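Local coordinates for protein transcription regulator AmtR (Mycobacterium smegmatis, PDB 5E57) that probably regulates transcription as a TetR-family DNA-binding protein with a role in nitrogen control, at residues L103-L108 and S158-R163. Numbering follows the deposited sequence.
Sequences LGALYL and SVINSR. With ACT (acetate ion), chain D.
Two branches of I160 reach G104 and A105 because CG1 stands anti to its own carbonyl carbon (chi1 -66°) and CG2 anti to its backbone N. Both branches therefore lie against one side of the 3-10 turn 103-106, at G104 and the start of A105. CG2 presses on the peptide link between the two small residues, 3.3 Å from A105 N and 3.5 Å from G104 C. The other branch passes alongside G104, with I160 CD1 3.6 Å from G104 CA. G104 has no side chain, and this lets the isoleucine come so near the backbone; the two CA atoms lie 5.8 Å apart. A105 adds a looser apolar touch, its CB 4.1 Å from I160 CG2.

Y107 meets the same isoleucine from one turn further on. Its CG is anti to the carbonyl carbon (chi1 -69°), which folds the ring back over the turn. G104 CA lies above the ring centre, against one face. I160 CD1 approaches the ring obliquely, 4.0 Å from Y107 CE2, and the two side chains cross at about a right angle.

In this all-helical TetR-family protein the contact joins helix 151-165 to the loop between helices 82-98 and 118-142. On the other side of that loop, L103 and L106 pack on helix 9-23, in the N-terminal part of the chain that also carries the predicted helix-turn-helix. N102 ND2 hydrogen-bonds to I160 O, a polar tie beside the apolar contact.

No hydrogen bond joins the two segments themselves. The hydroxyl of Y107 turns elsewhere: it hydrogen-bonds to T63 and donates to an acetate, Y107 OH to ACT O 2.8 Å. That oxygen sits at the ring edge, near its plane; the acetate ion probably comes from the crystallisation liquor.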
# COMPACT_ATOMS: atom_id res chain seq x y z
N LEU A 103 -10.57 1.47 6.52
CA LEU A 103 -11.37 1.73 5.27
C LEU A 103 -10.51 1.87 4.04
O LEU A 103 -10.90 1.55 2.97
CB LEU A 103 -12.22 2.97 5.41
CG LEU A 103 -13.27 2.89 6.54
CD1 LEU A 103 -13.79 4.29 6.89
CD2 LEU A 103 -14.36 1.87 6.20
N GLY A 104 -9.26 2.30 4.19
CA GLY A 104 -8.42 2.44 3.02
C GLY A 104 -8.13 1.13 2.37
O GLY A 104 -7.66 1.08 1.21
N ALA A 105 -8.36 0.04 3.11
CA ALA A 105 -8.20 -1.26 2.56
C ALA A 105 -9.21 -1.47 1.45
O ALA A 105 -9.01 -2.37 0.65
CB ALA A 105 -8.42 -2.33 3.61
N LEU A 106 -10.26 -0.67 1.38
CA LEU A 106 -11.27 -0.89 0.32
C LEU A 106 -10.87 -0.22 -1.05
O LEU A 106 -11.51 -0.46 -2.08
CB LEU A 106 -12.61 -0.36 0.82
CG LEU A 106 -13.15 -0.98 2.12
CD1 LEU A 106 -14.35 -0.14 2.55
CD2 LEU A 106 -13.51 -2.46 1.96
N TYR A 107 -9.81 0.57 -1.07
CA TYR A 107 -9.41 1.32 -2.29
C TYR A 107 -9.14 0.41 -3.44
O TYR A 107 -9.25 0.81 -4.55
CB TYR A 107 -8.15 2.14 -2.03
CG TYR A 107 -8.30 3.34 -1.09
CD1 TYR A 107 -9.53 3.84 -0.72
CD2 TYR A 107 -7.19 4.02 -0.66
CE1 TYR A 107 -9.65 4.96 0.11
CE2 TYR A 107 -7.31 5.14 0.14
CZ TYR A 107 -8.54 5.60 0.50
OH TYR A 107 -8.63 6.68 1.29
N LEU A 108 -8.77 -0.84 -3.19
CA LEU A 108 -8.42 -1.75 -4.24
C LEU A 108 -9.55 -2.66 -4.75
O LEU A 108 -9.36 -3.44 -5.67
CB LEU A 108 -7.30 -2.62 -3.72
CG LEU A 108 -6.07 -1.80 -3.26
CD1 LEU A 108 -4.93 -2.77 -2.89
CD2 LEU A 108 -5.61 -0.76 -4.30
N SER A 158 0.62 3.65 2.78
CA SER A 158 1.15 2.41 3.36
C SER A 158 0.64 2.15 4.76
O SER A 158 0.67 1.00 5.25
CB SER A 158 2.67 2.36 3.31
OG SER A 158 3.23 3.03 4.38
N VAL A 159 0.12 3.14 5.43
CA VAL A 159 -0.40 2.85 6.81
C VAL A 159 -1.58 1.84 6.78
O VAL A 159 -1.82 1.12 7.77
CB VAL A 159 -0.67 4.13 7.64
CG1 VAL A 159 0.49 5.10 7.54
CG2 VAL A 159 -1.96 4.83 7.23
N ILE A 160 -2.29 1.84 5.66
CA ILE A 160 -3.39 0.93 5.41
C ILE A 160 -2.86 -0.52 5.43
O ILE A 160 -3.40 -1.36 6.15
CB ILE A 160 -4.08 1.17 4.08
CG1 ILE A 160 -4.81 2.52 4.00
CG2 ILE A 160 -5.10 0.05 3.80
CD1 ILE A 160 -4.90 3.02 2.54
N ASN A 161 -1.77 -0.75 4.74
CA ASN A 161 -1.10 -2.05 4.78
C ASN A 161 -0.57 -2.38 6.19
O ASN A 161 -0.65 -3.52 6.61
CB ASN A 161 0.03 -2.08 3.79
CG ASN A 161 -0.42 -1.74 2.37
OD1 ASN A 161 -0.51 -2.61 1.51
ND2 ASN A 161 -0.70 -0.46 2.13
N SER A 162 -0.04 -1.40 6.93
CA SER A 162 0.44 -1.63 8.32
C SER A 162 -0.69 -2.07 9.23
O SER A 162 -0.53 -3.00 10.02
CB SER A 162 1.11 -0.39 8.93
OG SER A 162 2.24 0.01 8.18
N ARG A 163 -1.85 -1.40 9.12
CA ARG A 163 -3.03 -1.76 9.91
C ARG A 163 -3.53 -3.20 9.66
O ARG A 163 -4.09 -3.85 10.55
CB ARG A 163 -4.16 -0.78 9.62
CG ARG A 163 -3.99 0.54 10.29
CD ARG A 163 -5.22 1.40 10.12
NE ARG A 163 -6.34 0.87 10.90
CZ ARG A 163 -7.39 1.59 11.27
NH1 ARG A 163 -7.46 2.90 10.94
NH2 ARG A 163 -8.37 1.00 11.98
C ACT D . -5.69 9.14 1.40
O ACT D . -6.40 8.33 0.86
OXT ACT D . -4.49 9.19 1.00
CH3 ACT D . -6.30 10.03 2.49